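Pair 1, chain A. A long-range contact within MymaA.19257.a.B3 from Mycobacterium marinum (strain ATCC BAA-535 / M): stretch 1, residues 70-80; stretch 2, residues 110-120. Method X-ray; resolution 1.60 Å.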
# COMPACT_ATOMS: atom_id res chain seq x y z
N THR A 70 13.40 16.64 -3.44
CA THR A 70 13.95 16.06 -2.22
C THR A 70 13.39 14.65 -2.10
O THR A 70 12.19 14.45 -2.30
CB THR A 70 13.56 16.86 -0.98
OG1 THR A 70 12.12 16.93 -0.92
CG2 THR A 70 14.14 18.26 -1.03
N ARG A 71 14.24 13.69 -1.77
CA ARG A 71 13.73 12.35 -1.56
C ARG A 71 12.91 12.29 -0.27
O ARG A 71 13.04 13.13 0.64
CB ARG A 71 14.87 11.34 -1.54
N LEU A 72 12.05 11.29 -0.19
CA LEU A 72 11.15 11.11 0.93
C LEU A 72 11.88 10.28 1.98
O LEU A 72 12.21 9.13 1.72
CB LEU A 72 9.88 10.44 0.42
CG LEU A 72 8.77 9.93 1.32
CD1 LEU A 72 8.18 11.07 2.11
CD2 LEU A 72 7.72 9.25 0.45
N ASP A 73 12.18 10.87 3.14
CA ASP A 73 13.11 10.24 4.08
C ASP A 73 12.36 9.43 5.14
O ASP A 73 12.33 9.76 6.32
CB ASP A 73 14.01 11.30 4.70
CG ASP A 73 15.08 11.78 3.74
OD1 ASP A 73 15.61 10.94 2.97
OD2 ASP A 73 15.39 12.99 3.73
N CYS A 74 11.80 8.31 4.69
CA CYS A 74 11.09 7.35 5.53
C CYS A 74 10.81 6.14 4.66
O CYS A 74 11.32 6.06 3.53
CB CYS A 74 9.81 7.95 6.10
SG CYS A 74 8.68 8.52 4.81
N GLN A 75 10.03 5.18 5.16
CA GLN A 75 9.68 4.02 4.34
C GLN A 75 8.87 4.43 3.12
O GLN A 75 9.07 3.88 2.03
CB GLN A 75 8.85 3.00 5.12
CG GLN A 75 9.59 2.34 6.24
CD GLN A 75 10.68 1.38 5.79
OE1 GLN A 75 10.43 0.43 5.06
NE2 GLN A 75 11.91 1.63 6.24
N GLY A 76 7.92 5.34 3.29
CA GLY A 76 7.13 5.79 2.15
C GLY A 76 5.74 6.20 2.57
O GLY A 76 5.46 6.42 3.74
N GLN A 77 4.86 6.34 1.58
CA GLN A 77 3.50 6.82 1.81
C GLN A 77 2.54 6.00 0.98
O GLN A 77 2.91 5.45 -0.05
CB GLN A 77 3.33 8.30 1.40
CG GLN A 77 4.23 9.21 2.15
CD GLN A 77 4.20 10.63 1.64
OE1 GLN A 77 3.81 10.90 0.50
NE2 GLN A 77 4.62 11.56 2.51
N ILE A 78 1.30 5.91 1.44
CA ILE A 78 0.21 5.41 0.62
C ILE A 78 -0.80 6.54 0.48
O ILE A 78 -1.30 7.04 1.50
CB ILE A 78 -0.44 4.15 1.21
CG1 ILE A 78 0.60 3.05 1.35
CG2 ILE A 78 -1.59 3.66 0.30
CD1 ILE A 78 0.09 1.83 2.14
N ARG A 79 -1.03 6.98 -0.75
CA ARG A 79 -1.88 8.14 -1.03
C ARG A 79 -3.13 7.66 -1.77
O ARG A 79 -3.03 6.87 -2.71
CB ARG A 79 -1.15 9.18 -1.86
CG ARG A 79 0.18 9.66 -1.31
CD ARG A 79 0.82 10.59 -2.33
NE ARG A 79 2.17 10.96 -1.91
CZ ARG A 79 3.13 11.34 -2.73
NH1 ARG A 79 2.91 11.42 -4.04
NH2 ARG A 79 4.34 11.65 -2.25
N PHE A 80 -4.29 8.14 -1.34
CA PHE A 80 -5.55 7.61 -1.87
C PHE A 80 -6.65 8.61 -1.60
O PHE A 80 -6.50 9.54 -0.81
CB PHE A 80 -5.90 6.26 -1.22
CG PHE A 80 -5.95 6.34 0.28
CD1 PHE A 80 -7.14 6.51 0.95
CD2 PHE A 80 -4.78 6.23 1.02
CE1 PHE A 80 -7.18 6.58 2.33
CE2 PHE A 80 -4.81 6.30 2.40
CZ PHE A 80 -6.02 6.49 3.05
N VAL A 110 -4.65 4.33 -6.13
CA VAL A 110 -3.84 4.45 -4.93
C VAL A 110 -2.37 4.52 -5.33
O VAL A 110 -1.92 3.74 -6.18
CB VAL A 110 -4.09 3.24 -4.01
CG1 VAL A 110 -3.12 3.26 -2.85
CG2 VAL A 110 -5.55 3.26 -3.53
N ASP A 111 -1.62 5.45 -4.73
CA ASP A 111 -0.19 5.55 -4.98
C ASP A 111 0.58 4.98 -3.79
O ASP A 111 0.40 5.46 -2.67
CB ASP A 111 0.22 7.01 -5.20
CG ASP A 111 -0.52 7.67 -6.37
OD1 ASP A 111 -0.95 6.96 -7.28
OD2 ASP A 111 -0.66 8.91 -6.37
N LEU A 112 1.45 3.99 -4.05
CA LEU A 112 2.43 3.51 -3.08
C LEU A 112 3.73 4.24 -3.40
O LEU A 112 4.30 4.05 -4.48
CB LEU A 112 2.61 2.00 -3.18
CG LEU A 112 3.79 1.48 -2.36
CD1 LEU A 112 3.63 1.77 -0.86
CD2 LEU A 112 3.89 -0.04 -2.64
N VAL A 113 4.14 5.14 -2.50
CA VAL A 113 5.29 6.01 -2.72
C VAL A 113 6.46 5.46 -1.92
O VAL A 113 6.37 5.36 -0.69
CB VAL A 113 4.98 7.45 -2.30
CG1 VAL A 113 6.14 8.38 -2.73
CG2 VAL A 113 3.66 7.89 -2.95
N LEU A 114 7.52 5.07 -2.60
CA LEU A 114 8.68 4.45 -1.95
C LEU A 114 9.61 5.54 -1.48
O LEU A 114 10.11 6.33 -2.28
CB LEU A 114 9.42 3.54 -2.92
CG LEU A 114 8.44 2.55 -3.56
CD1 LEU A 114 9.30 1.66 -4.47
CD2 LEU A 114 7.66 1.73 -2.55
N GLY A 115 9.88 5.57 -0.17
CA GLY A 115 10.86 6.47 0.37
C GLY A 115 12.26 5.85 0.38
O GLY A 115 12.49 4.70 0.01
N THR A 116 13.22 6.67 0.83
CA THR A 116 14.63 6.27 0.79
C THR A 116 14.87 5.00 1.59
O THR A 116 15.81 4.26 1.30
CB THR A 116 15.53 7.38 1.32
OG1 THR A 116 15.15 7.69 2.68
CG2 THR A 116 15.42 8.61 0.47
N ASP A 117 14.03 4.75 2.60
CA ASP A 117 14.24 3.66 3.53
C ASP A 117 13.53 2.37 3.12
O ASP A 117 13.76 1.33 3.75
CB ASP A 117 13.75 4.05 4.90
CG ASP A 117 14.41 5.31 5.42
OD1 ASP A 117 15.41 5.79 4.83
OD2 ASP A 117 13.93 5.84 6.44
N PHE A 118 12.65 2.42 2.13
CA PHE A 118 11.98 1.21 1.68
C PHE A 118 13.00 0.19 1.20
O PHE A 118 13.95 0.53 0.48
CB PHE A 118 11.00 1.54 0.55
CG PHE A 118 10.05 0.43 0.26
CD1 PHE A 118 10.39 -0.56 -0.66
CD2 PHE A 118 8.84 0.36 0.92
CE1 PHE A 118 9.51 -1.60 -0.91
CE2 PHE A 118 7.96 -0.69 0.66
CZ PHE A 118 8.31 -1.66 -0.26
N THR A 119 12.79 -1.08 1.57
CA THR A 119 13.61 -2.16 1.03
C THR A 119 12.74 -3.13 0.24
O THR A 119 12.77 -3.10 -0.99
CB THR A 119 14.39 -2.88 2.14
OG1 THR A 119 13.49 -3.27 3.19
CG2 THR A 119 15.51 -2.00 2.70
N THR A 120 11.92 -3.95 0.90
CA THR A 120 11.08 -4.93 0.25
C THR A 120 9.67 -4.89 0.83
O THR A 120 9.44 -4.34 1.91
CB THR A 120 11.65 -6.35 0.41
OG1 THR A 120 11.64 -6.69 1.80
CG2 THR A 120 13.08 -6.43 -0.09
O HOH W 1 12.46 4.31 7.94
O HOH W 2 10.42 -1.94 3.10
O HOH W 3 12.87 -1.70 4.94
O HOH W 4 0.58 11.15 -5.70

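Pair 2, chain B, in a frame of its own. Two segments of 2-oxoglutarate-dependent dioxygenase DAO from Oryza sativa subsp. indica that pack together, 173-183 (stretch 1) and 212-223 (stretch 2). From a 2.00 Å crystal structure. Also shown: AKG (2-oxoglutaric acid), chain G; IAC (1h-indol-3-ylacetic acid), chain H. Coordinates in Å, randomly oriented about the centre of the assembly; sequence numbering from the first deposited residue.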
# COMPACT_ATOMS: atom_id res chain seq x y z
N HIS B 173 18.16 -4.92 -19.80
CA HIS B 173 18.16 -3.91 -20.84
C HIS B 173 18.32 -2.55 -20.20
O HIS B 173 18.22 -2.39 -18.98
CB HIS B 173 16.86 -3.95 -21.62
CG HIS B 173 15.68 -3.57 -20.78
ND1 HIS B 173 15.27 -4.31 -19.69
CD2 HIS B 173 14.85 -2.51 -20.84
CE1 HIS B 173 14.22 -3.74 -19.13
NE2 HIS B 173 13.94 -2.64 -19.81
N THR B 174 18.53 -1.56 -21.05
CA THR B 174 18.45 -0.15 -20.68
C THR B 174 17.18 0.38 -21.34
O THR B 174 16.73 -0.16 -22.33
CB THR B 174 19.66 0.66 -21.14
OG1 THR B 174 19.80 0.55 -22.57
CG2 THR B 174 20.95 0.23 -20.42
N ASP B 175 16.65 1.46 -20.79
CA ASP B 175 15.64 2.22 -21.50
C ASP B 175 16.33 3.05 -22.58
O ASP B 175 17.38 3.64 -22.33
CB ASP B 175 14.90 3.17 -20.55
CG ASP B 175 14.17 2.43 -19.45
OD1 ASP B 175 13.87 1.23 -19.61
OD2 ASP B 175 13.87 3.07 -18.42
N SER B 176 15.71 3.15 -23.77
CA SER B 176 16.32 3.90 -24.85
C SER B 176 16.28 5.40 -24.60
O SER B 176 17.15 6.15 -25.09
CB SER B 176 15.61 3.61 -26.18
OG SER B 176 14.24 3.95 -26.09
N GLY B 177 15.30 5.86 -23.81
CA GLY B 177 15.00 7.26 -23.64
C GLY B 177 15.88 7.98 -22.64
O GLY B 177 16.93 7.49 -22.21
N PHE B 178 15.40 9.15 -22.23
CA PHE B 178 16.18 10.05 -21.37
C PHE B 178 16.13 9.65 -19.90
O PHE B 178 17.18 9.38 -19.28
CB PHE B 178 15.64 11.49 -21.61
CG PHE B 178 16.37 12.56 -20.92
CD1 PHE B 178 17.67 12.91 -21.31
CD2 PHE B 178 15.78 13.27 -19.87
CE1 PHE B 178 18.37 13.92 -20.65
CE2 PHE B 178 16.48 14.23 -19.17
CZ PHE B 178 17.78 14.58 -19.58
N LEU B 179 14.92 9.68 -19.32
CA LEU B 179 14.68 9.35 -17.92
C LEU B 179 13.37 8.60 -17.83
O LEU B 179 12.44 8.87 -18.60
CB LEU B 179 14.52 10.59 -17.04
CG LEU B 179 15.75 11.44 -16.78
CD1 LEU B 179 15.36 12.68 -16.01
CD2 LEU B 179 16.80 10.64 -16.05
N THR B 180 13.26 7.72 -16.84
CA THR B 180 12.05 6.97 -16.58
C THR B 180 11.68 7.07 -15.11
O THR B 180 12.54 6.86 -14.25
CB THR B 180 12.22 5.51 -16.96
OG1 THR B 180 12.62 5.43 -18.32
CG2 THR B 180 10.86 4.79 -16.80
N VAL B 181 10.40 7.37 -14.82
CA VAL B 181 9.91 7.38 -13.45
C VAL B 181 8.99 6.18 -13.29
O VAL B 181 8.02 6.06 -14.03
CB VAL B 181 9.19 8.68 -13.06
CG1 VAL B 181 8.81 8.63 -11.58
CG2 VAL B 181 10.06 9.86 -13.32
N LEU B 182 9.27 5.34 -12.30
CA LEU B 182 8.55 4.09 -12.09
C LEU B 182 7.87 4.12 -10.72
O LEU B 182 8.44 4.58 -9.74
CB LEU B 182 9.53 2.88 -12.13
CG LEU B 182 10.45 2.67 -13.32
CD1 LEU B 182 11.45 1.55 -12.98
CD2 LEU B 182 9.68 2.32 -14.57
N GLN B 183 6.66 3.54 -10.67
CA GLN B 183 5.97 3.25 -9.43
C GLN B 183 5.76 1.74 -9.34
O GLN B 183 4.91 1.18 -10.04
CB GLN B 183 4.63 3.98 -9.37
CG GLN B 183 3.77 3.60 -8.17
CD GLN B 183 3.49 4.78 -7.26
OE1 GLN B 183 2.42 5.38 -7.32
NE2 GLN B 183 4.46 5.11 -6.41
N VAL B 212 10.95 5.39 -8.28
CA VAL B 212 12.31 5.12 -8.76
C VAL B 212 12.51 5.85 -10.07
O VAL B 212 11.63 5.81 -10.94
CB VAL B 212 12.51 3.60 -8.93
CG1 VAL B 212 13.89 3.29 -9.46
CG2 VAL B 212 12.23 2.89 -7.62
N VAL B 213 13.66 6.49 -10.23
CA VAL B 213 14.05 7.14 -11.47
C VAL B 213 15.24 6.40 -12.07
O VAL B 213 16.22 6.10 -11.37
CB VAL B 213 14.38 8.63 -11.24
CG1 VAL B 213 14.75 9.28 -12.60
CG2 VAL B 213 13.20 9.33 -10.56
N ASN B 214 15.14 6.06 -13.35
CA ASN B 214 16.26 5.44 -14.08
C ASN B 214 16.67 6.31 -15.25
O ASN B 214 15.82 6.82 -16.01
CB ASN B 214 15.84 4.03 -14.64
CG ASN B 214 15.70 2.99 -13.54
OD1 ASN B 214 16.21 3.16 -12.44
ND2 ASN B 214 15.01 1.90 -13.85
N VAL B 215 17.98 6.42 -15.45
CA VAL B 215 18.54 7.12 -16.62
C VAL B 215 18.64 6.14 -17.76
O VAL B 215 19.12 5.02 -17.58
CB VAL B 215 19.94 7.70 -16.29
CG1 VAL B 215 20.53 8.39 -17.52
CG2 VAL B 215 19.85 8.63 -15.09
N GLY B 216 18.26 6.58 -18.96
CA GLY B 216 18.31 5.77 -20.15
C GLY B 216 19.39 6.21 -21.12
O GLY B 216 20.22 7.08 -20.85
N ASP B 217 19.38 5.59 -22.30
CA ASP B 217 20.48 5.75 -23.25
C ASP B 217 20.58 7.18 -23.72
O ASP B 217 21.67 7.74 -23.79
CB ASP B 217 20.32 4.84 -24.46
CG ASP B 217 20.47 3.36 -24.13
OD1 ASP B 217 20.90 2.99 -23.02
OD2 ASP B 217 20.12 2.55 -25.05
N VAL B 218 19.44 7.80 -24.05
CA VAL B 218 19.44 9.23 -24.41
C VAL B 218 19.96 10.11 -23.28
O VAL B 218 20.62 11.13 -23.53
CB VAL B 218 18.05 9.69 -24.85
CG1 VAL B 218 17.99 11.21 -24.87
CG2 VAL B 218 17.70 9.11 -26.22
N GLY B 219 19.73 9.73 -22.02
CA GLY B 219 20.34 10.46 -20.92
C GLY B 219 21.87 10.44 -20.99
O GLY B 219 22.55 11.47 -20.73
N GLN B 220 22.44 9.25 -21.29
CA GLN B 220 23.89 9.10 -21.40
C GLN B 220 24.42 9.93 -22.56
O GLN B 220 25.47 10.55 -22.45
CB GLN B 220 24.23 7.62 -21.57
CG GLN B 220 25.52 7.24 -22.31
CD GLN B 220 26.79 7.43 -21.49
OE1 GLN B 220 26.75 7.70 -20.27
NE2 GLN B 220 27.92 7.32 -22.16
N ALA B 221 23.70 9.97 -23.67
CA ALA B 221 24.19 10.69 -24.85
C ALA B 221 24.00 12.20 -24.70
O ALA B 221 24.92 12.98 -24.94
CB ALA B 221 23.52 10.17 -26.13
N TRP B 222 22.83 12.64 -24.27
CA TRP B 222 22.58 14.06 -24.03
C TRP B 222 23.52 14.63 -22.98
O TRP B 222 23.87 15.82 -23.04
CB TRP B 222 21.13 14.23 -23.60
CG TRP B 222 20.71 15.60 -23.25
CD1 TRP B 222 20.08 16.51 -24.07
CD2 TRP B 222 20.82 16.21 -21.98
NE1 TRP B 222 19.84 17.66 -23.38
CE2 TRP B 222 20.27 17.50 -22.08
CE3 TRP B 222 21.34 15.79 -20.75
CZ2 TRP B 222 20.22 18.37 -21.01
CZ3 TRP B 222 21.28 16.65 -19.69
CH2 TRP B 222 20.74 17.93 -19.82
N SER B 223 23.93 13.83 -22.01
CA SER B 223 24.78 14.34 -20.94
C SER B 223 26.26 14.26 -21.28
O SER B 223 27.10 14.51 -20.43
CB SER B 223 24.49 13.59 -19.66
OG SER B 223 25.04 12.28 -19.72
C1 AKG G . 11.33 -0.79 -17.24
O1 AKG G . 11.01 0.04 -16.37
O2 AKG G . 11.64 -0.45 -18.40
C2 AKG G . 11.35 -2.21 -16.89
O5 AKG G . 12.38 -2.86 -16.99
C3 AKG G . 10.08 -2.88 -16.40
C4 AKG G . 9.36 -1.94 -15.44
C5 AKG G . 8.11 -2.62 -14.93
O3 AKG G . 8.04 -2.92 -13.72
O4 AKG G . 7.18 -2.85 -15.74
C IAC H . 13.60 -0.19 -27.55
C1 IAC H . 12.29 -0.47 -27.76
C2 IAC H . 11.86 -1.81 -27.92
C3 IAC H . 12.77 -2.84 -27.85
C4 IAC H . 14.11 -2.55 -27.62
C5 IAC H . 14.50 -1.24 -27.50
C7 IAC H . 11.63 0.69 -27.79
C8 IAC H . 12.52 1.73 -27.59
C17 IAC H . 10.16 1.05 -28.00
C18 IAC H . 9.33 0.90 -26.73
N IAC H . 13.75 1.17 -27.45
O2 IAC H . 8.14 0.49 -26.85
O3 IAC H . 9.81 1.20 -25.61
O HOH W 5 18.17 2.48 -18.31

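In both pairs two antiparallel strands pair, and the loop before the first packs against the segment after the second: a type I turn in pair 1, the start of a helix in pair 2. In pair 1 the strands are 76-80 and 110-114, at 168° between their directions. In pair 2 they are 179-183 and 212-215, at 157°. The closest approach of the axes is 4.7 Å in each. Fourteen central residues superpose with an RMSD of 0.8 Å. The buried surface is also similar, 797 and 814 Å².

The backbone ladder is shared. Gln A77 pairs with Val A113 as Thr B180 pairs with Asn B214. Arg A79 pairs with Asp A111 as Leu B182 pairs with Val B212. All four are hydrogen-bonded pairs. Next to these pairs, Gly A115 N donates to Gln A75 O (2.9 Å), and Gly B216 N donates to Phe B178 O (3.0 Å).

The one matched position with the same residue in both is the glycine, Gly A115 and Gly B216. A CB would point toward the other stretch in both. It would lie 2.1 Å from Cys A74 O in pair 1 and 2.2 Å from Gly B177 O in pair 2. The absence of a side chain lets the loop carbonyls come close. The next amide is then held in the same way: Thr A116 N donates to Leu A72 O (2.8 Å), and Asp B217 N to Asp B175 O (2.8 Å). The match holds through Phe A118 and Gly B219. What comes next differs, since pair 2 continues as helix 217-222, with Gly B216 as its N-cap.

Arg A71 matches Thr B174. CB of Arg A71, the last side-chain atom modelled, lies 3.4 Å from CG2 of Thr A116, whereas Thr B174 OG1 donates to Asp B217 OD1 (2.7 Å).

Gln A75 matches Phe B178. Both CA-to-CB bonds point away, yet both side chains come back to the other stretch. Gln A75 solves the problem with polar atoms. Its NE2 donates to water 1, which donates to Asp A117 OD2. Phe B178 uses its ring. The edge meets the face of Trp B222, with planes at 86° and CE1 of Phe B178 3.5 Å from CE3 of Trp B222. Val B218, the match of Asp A117, adds an apolar contact, its CG1 4.0 Å from Phe B178 CD1.

On the face of Gln A77, Arg A79, Asp A111 and Val A113, pair 1 mixes charge and carbon. The guanidinium lies over Val A113, with CZ of Arg A79 3.5 Å from CG2 of Val A113. Gln A77 OE1 accepts from NE and NH2 of Arg A79, 2.9 Å each. Water 4 links Arg A79 NH1 to Asp A111 OD2. In pair 2, Leu B182 and Val B212 occupy the charged positions, with Leu B182 CB 4.4 Å from Val B212 CB. Thr B180 OG1 instead donates to Asp B175 OD2 (2.7 Å).

The other face is apolar in both. Ile A78 CG1 meets Leu A112 CD1 at 4.0 Å; the matching Val B181 CG2 and Val B213 CG2 are 4.2 Å apart. Gly A76 matches Leu B179, whose CD2 reaches Val B215 CG2 at 3.8 Å. In pair 1 a CB there would clash with Val A113 O.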